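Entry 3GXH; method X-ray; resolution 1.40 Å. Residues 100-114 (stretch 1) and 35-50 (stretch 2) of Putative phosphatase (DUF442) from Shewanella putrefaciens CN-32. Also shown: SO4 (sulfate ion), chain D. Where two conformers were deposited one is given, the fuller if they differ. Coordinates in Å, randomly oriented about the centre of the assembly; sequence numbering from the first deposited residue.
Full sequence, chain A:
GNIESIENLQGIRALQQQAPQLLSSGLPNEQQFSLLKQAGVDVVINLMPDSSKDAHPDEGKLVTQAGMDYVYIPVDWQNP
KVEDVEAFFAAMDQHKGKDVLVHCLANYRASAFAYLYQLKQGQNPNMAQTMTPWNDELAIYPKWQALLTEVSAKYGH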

# COMPACT_ATOMS: atom_id res chain seq x y z
N VAL A 100 3.65 8.85 -1.33
CA VAL A 100 2.77 8.00 -0.53
C VAL A 100 3.41 6.62 -0.34
O VAL A 100 3.98 6.03 -1.28
CB VAL A 100 1.44 7.82 -1.23
CG1 VAL A 100 0.49 6.88 -0.45
CG2 VAL A 100 0.78 9.21 -1.53
N LEU A 101 3.28 6.10 0.87
CA LEU A 101 3.46 4.67 1.14
C LEU A 101 2.11 4.04 1.41
O LEU A 101 1.38 4.58 2.29
CB LEU A 101 4.33 4.47 2.39
CG LEU A 101 4.39 3.03 2.90
CD1 LEU A 101 5.07 2.09 1.88
CD2 LEU A 101 5.09 2.89 4.24
N VAL A 102 1.77 2.98 0.70
CA VAL A 102 0.62 2.16 1.10
C VAL A 102 1.20 0.86 1.63
O VAL A 102 2.08 0.26 0.98
CB VAL A 102 -0.40 1.97 -0.01
CG1 VAL A 102 0.22 1.36 -1.31
CG2 VAL A 102 -1.64 1.21 0.44
N HIS A 103 0.75 0.42 2.79
CA HIS A 103 1.31 -0.80 3.39
C HIS A 103 0.32 -1.64 4.11
O HIS A 103 -0.79 -1.22 4.44
CB HIS A 103 2.46 -0.43 4.34
CG HIS A 103 2.00 -0.02 5.71
ND1 HIS A 103 1.77 -0.97 6.70
CD2 HIS A 103 1.75 1.18 6.27
CE1 HIS A 103 1.37 -0.34 7.80
NE2 HIS A 103 1.32 0.95 7.56
N CYS A 104 0.78 -2.83 4.43
CA CYS A 104 0.04 -3.72 5.30
C CYS A 104 1.10 -4.49 6.12
O CYS A 104 2.06 -3.84 6.58
CB CYS A 104 -0.92 -4.62 4.51
SG CYS A 104 -0.11 -5.27 3.02
N LEU A 105 0.96 -5.80 6.34
CA LEU A 105 1.98 -6.52 7.10
C LEU A 105 3.08 -7.05 6.20
O LEU A 105 4.25 -6.92 6.53
CB LEU A 105 1.37 -7.67 7.90
CG LEU A 105 2.33 -8.52 8.73
CD1 LEU A 105 3.14 -7.69 9.67
CD2 LEU A 105 1.58 -9.64 9.44
N ALA A 106 2.69 -7.65 5.09
CA ALA A 106 3.61 -8.28 4.17
C ALA A 106 3.48 -7.92 2.68
O ALA A 106 3.99 -8.62 1.81
CB ALA A 106 3.59 -9.82 4.38
N ASN A 107 2.79 -6.83 2.43
CA ASN A 107 2.61 -6.24 1.12
C ASN A 107 1.74 -7.06 0.18
O ASN A 107 1.82 -6.84 -1.03
CB ASN A 107 3.96 -5.87 0.46
CG ASN A 107 3.83 -4.69 -0.57
OD1 ASN A 107 2.78 -4.07 -0.69
ND2 ASN A 107 4.91 -4.39 -1.23
N TYR A 108 0.83 -7.90 0.69
CA TYR A 108 -0.13 -8.56 -0.22
C TYR A 108 -1.26 -7.59 -0.53
O TYR A 108 -1.46 -7.17 -1.68
CB TYR A 108 -0.70 -9.82 0.39
CG TYR A 108 0.20 -11.02 0.27
CD1 TYR A 108 1.37 -11.11 0.99
CD2 TYR A 108 -0.18 -12.09 -0.49
CE1 TYR A 108 2.15 -12.29 0.94
CE2 TYR A 108 0.60 -13.27 -0.56
CZ TYR A 108 1.77 -13.33 0.17
OH TYR A 108 2.56 -14.50 0.14
N ARG A 109 -1.99 -7.14 0.47
CA ARG A 109 -3.08 -6.16 0.25
C ARG A 109 -2.54 -4.94 -0.50
O ARG A 109 -3.17 -4.48 -1.50
CB ARG A 109 -3.67 -5.66 1.57
CG ARG A 109 -4.52 -6.66 2.32
CD ARG A 109 -4.50 -6.16 3.78
NE ARG A 109 -5.37 -6.82 4.74
CZ ARG A 109 -5.04 -7.89 5.45
NH1 ARG A 109 -3.95 -8.61 5.19
NH2 ARG A 109 -5.86 -8.32 6.38
N ALA A 110 -1.43 -4.35 -0.05
CA ALA A 110 -0.94 -3.10 -0.60
C ALA A 110 -0.46 -3.20 -2.03
O ALA A 110 -0.74 -2.32 -2.84
CB ALA A 110 0.14 -2.46 0.34
N SER A 111 0.24 -4.26 -2.39
CA SER A 111 0.69 -4.40 -3.79
C SER A 111 -0.51 -4.64 -4.73
O SER A 111 -0.49 -4.13 -5.86
CB SER A 111 1.75 -5.48 -3.94
OG SER A 111 1.24 -6.79 -3.68
N ALA A 112 -1.54 -5.33 -4.25
CA ALA A 112 -2.77 -5.55 -5.03
C ALA A 112 -3.48 -4.21 -5.26
O ALA A 112 -3.92 -3.90 -6.36
CB ALA A 112 -3.68 -6.59 -4.36
N PHE A 113 -3.59 -3.42 -4.21
CA PHE A 113 -4.25 -2.11 -4.31
C PHE A 113 -3.43 -1.16 -5.18
O PHE A 113 -3.98 -0.39 -5.97
CB PHE A 113 -4.51 -1.49 -2.92
CG PHE A 113 -5.79 -1.96 -2.24
CD1 PHE A 113 -6.21 -3.28 -2.30
CD2 PHE A 113 -6.52 -1.07 -1.48
CE1 PHE A 113 -7.36 -3.70 -1.64
CE2 PHE A 113 -7.66 -1.51 -0.86
CZ PHE A 113 -8.07 -2.79 -0.92
N ALA A 114 -2.10 -1.22 -5.07
CA ALA A 114 -1.26 -0.40 -5.93
C ALA A 114 -1.45 -0.80 -7.40
O ALA A 114 -1.53 0.08 -8.28
CB ALA A 114 0.23 -0.51 -5.55
S SO4 D . -0.71 -8.80 4.10
O1 SO4 D . 0.53 -8.85 3.38
O2 SO4 D . -1.12 -10.12 4.56
O3 SO4 D . -0.56 -7.93 5.27
O4 SO4 D . -1.73 -8.17 3.24
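Stretch 2, residues 35-50: LLKQAGVDVVINLMPD

Stretch 2 enters in the last turns of a helix begun earlier in the chain, turns through G40, whose positive phi closes a Schellman motif, and then runs as strand 43-46 beside strand 100-103. The strands are parallel, 4.7 Å apart at closest approach and crossing at -16°. V43, V44, I45 and N46 pair in register with V100, L101, V102 and H103. The hydrogen bonds form a regular parallel ladder: L101 N to V43 O 2.9 Å, I45 N to L101 O 2.8 Å, H103 N to I45 O 2.9 Å, and L47 N to H103 O 2.9 Å. The last rung carries the pairing one residue beyond strand 43-46, to L47.

The alternation of the strands sorts the side chains onto two faces. On the face of V100, V102, V43 and I45, branched residues interlock: V100 CG1 meets I45 CD1 at 3.7 Å, and V102 CG2 lies 4.2 Å from I45 CB. On the other, L101 reaches back to L36 on the helix, its CD2 3.7 Å from L36 CD1, while its CB packs 4.1 Å from V41 CG1. H103, chi1 near 83°, presents a ring edge to V44, CD2 to CG1 3.6 Å, and one face to N46 CA, 4.3 Å from the ring centroid.

The main bump is L47, the residue most covered in this contact. With m,t rotamer, its CD1 enters a hollow between strand and helix 108-114: V102 CG2 at 3.7 Å and F113 CD2 at 3.7 Å, over the ring face. At A110 the leucine comes close to the helix backbone, CD1 lying 3.8 Å from A110 CA and 4.2 Å from A110 CB. Beyond it, M48 CB lies 4.0 Å from C104 CA, and selenomethionine M48 extends all-trans to place CE 4.0 Å from L105 CB. P49 CD rests 3.7 Å from R109 NH2, whose neighbour NH1 holds sulfate O4 at 3.0 Å.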

# COMPACT_ATOMS: atom_id res chain seq x y z
N LEU A 35 12.68 6.79 8.98
CA LEU A 35 13.45 6.61 7.73
C LEU A 35 12.56 7.01 6.53
O LEU A 35 13.01 7.65 5.59
CB LEU A 35 13.91 5.16 7.56
CG LEU A 35 14.84 4.63 8.66
CD1 LEU A 35 15.16 3.18 8.33
CD2 LEU A 35 16.12 5.47 8.71
N LEU A 36 11.29 6.62 6.58
CA LEU A 36 10.33 7.01 5.54
C LEU A 36 10.23 8.52 5.42
O LEU A 36 10.28 9.07 4.29
CB LEU A 36 8.95 6.40 5.81
CG LEU A 36 8.95 4.89 5.51
CD1 LEU A 36 7.81 4.19 6.30
CD2 LEU A 36 8.85 4.61 3.96
N LYS A 37 10.10 9.22 6.53
CA LYS A 37 10.04 10.67 6.48
C LYS A 37 11.31 11.25 5.84
O LYS A 37 11.25 12.15 5.02
CB LYS A 37 9.85 11.26 7.88
CG LYS A 37 9.86 12.83 7.94
CD LYS A 37 8.68 13.42 7.20
CE LYS A 37 8.73 14.94 7.20
NZ LYS A 37 7.44 15.52 6.68
N GLN A 38 12.45 10.75 6.28
CA GLN A 38 13.73 11.26 5.79
C GLN A 38 13.91 11.04 4.30
O GLN A 38 14.60 11.82 3.65
CB GLN A 38 14.87 10.62 6.59
CG GLN A 38 14.96 11.17 8.01
CD GLN A 38 15.61 10.24 9.06
OE1 GLN A 38 15.39 10.43 10.27
NE2 GLN A 38 16.39 9.26 8.63
N ALA A 39 13.29 9.99 3.76
CA ALA A 39 13.32 9.71 2.31
C ALA A 39 12.35 10.58 1.52
O ALA A 39 12.35 10.54 0.29
CB ALA A 39 13.01 8.25 2.03
N GLY A 40 11.50 11.33 2.21
CA GLY A 40 10.56 12.20 1.52
C GLY A 40 9.12 11.71 1.45
O GLY A 40 8.29 12.34 0.78
N VAL A 41 8.80 10.62 2.13
CA VAL A 41 7.43 10.17 2.14
C VAL A 41 6.56 11.18 2.92
O VAL A 41 6.94 11.64 4.01
CB VAL A 41 7.26 8.75 2.73
CG1 VAL A 41 5.76 8.33 2.82
CG2 VAL A 41 8.07 7.76 1.86
N ASP A 42 5.38 11.54 2.37
CA ASP A 42 4.49 12.53 2.95
C ASP A 42 3.29 11.90 3.67
O ASP A 42 2.78 12.48 4.62
CB ASP A 42 3.94 13.44 1.85
CG ASP A 42 4.99 14.23 1.14
OD1 ASP A 42 5.77 14.94 1.81
OD2 ASP A 42 5.09 14.17 -0.13
N VAL A 43 2.79 10.77 3.14
CA VAL A 43 1.54 10.20 3.61
C VAL A 43 1.74 8.70 3.73
O VAL A 43 2.34 8.06 2.85
CB VAL A 43 0.45 10.43 2.57
CG1 VAL A 43 -0.92 9.92 3.11
CG2 VAL A 43 0.39 11.89 2.06
N VAL A 44 1.22 8.11 4.82
CA VAL A 44 1.19 6.68 4.98
C VAL A 44 -0.25 6.22 4.98
O VAL A 44 -1.04 6.76 5.79
CB VAL A 44 1.86 6.25 6.30
CG1 VAL A 44 1.69 4.73 6.50
CG2 VAL A 44 3.35 6.61 6.29
N ILE A 45 -0.60 5.30 4.09
CA ILE A 45 -1.92 4.69 3.97
C ILE A 45 -1.79 3.26 4.45
O ILE A 45 -1.08 2.47 3.85
CB ILE A 45 -2.51 4.78 2.55
CG1 ILE A 45 -2.51 6.24 2.07
CG2 ILE A 45 -3.89 4.12 2.54
CD1 ILE A 45 -3.00 6.38 0.65
N ASN A 46 -2.45 2.95 5.57
CA ASN A 46 -2.35 1.66 6.26
C ASN A 46 -3.59 0.87 5.98
O ASN A 46 -4.70 1.29 6.30
CB ASN A 46 -2.23 1.92 7.75
CG ASN A 46 -2.14 0.66 8.57
OD1 ASN A 46 -1.89 -0.46 8.03
ND2 ASN A 46 -2.40 0.82 9.88
N LEU A 47 -3.39 -0.29 5.34
CA LEU A 47 -4.48 -1.26 5.02
C LEU A 47 -4.59 -2.41 6.02
O LEU A 47 -5.45 -3.26 5.87
CB LEU A 47 -4.30 -1.85 3.61
CG LEU A 47 -4.09 -0.88 2.47
CD1 LEU A 47 -3.93 -1.63 1.15
CD2 LEU A 47 -5.20 0.19 2.34
N MSE A 48 -3.69 -2.45 6.99
CA MSE A 48 -3.66 -3.51 7.98
C MSE A 48 -4.63 -3.24 9.12
O MSE A 48 -4.49 -2.25 9.81
CB MSE A 48 -2.25 -3.63 8.53
CG MSE A 48 -2.07 -4.61 9.66
SE MSE A 48 -0.21 -4.65 10.20
CE MSE A 48 -0.24 -6.29 11.28
N PRO A 49 -5.58 -4.13 9.38
CA PRO A 49 -6.48 -3.91 10.51
C PRO A 49 -5.72 -3.78 11.83
O PRO A 49 -4.82 -4.58 12.16
CB PRO A 49 -7.37 -5.17 10.51
CG PRO A 49 -7.37 -5.64 9.11
CD PRO A 49 -5.96 -5.35 8.63
N ASP A 50 -6.15 -2.79 12.64
CA ASP A 50 -5.58 -2.54 13.97
C ASP A 50 -5.78 -3.78 14.84
O ASP A 50 -5.01 -3.98 15.77
CB ASP A 50 -6.32 -1.38 14.65
CG ASP A 50 -5.96 -0.00 14.11
OD1 ASP A 50 -4.93 0.19 13.48
OD2 ASP A 50 -6.78 0.89 14.45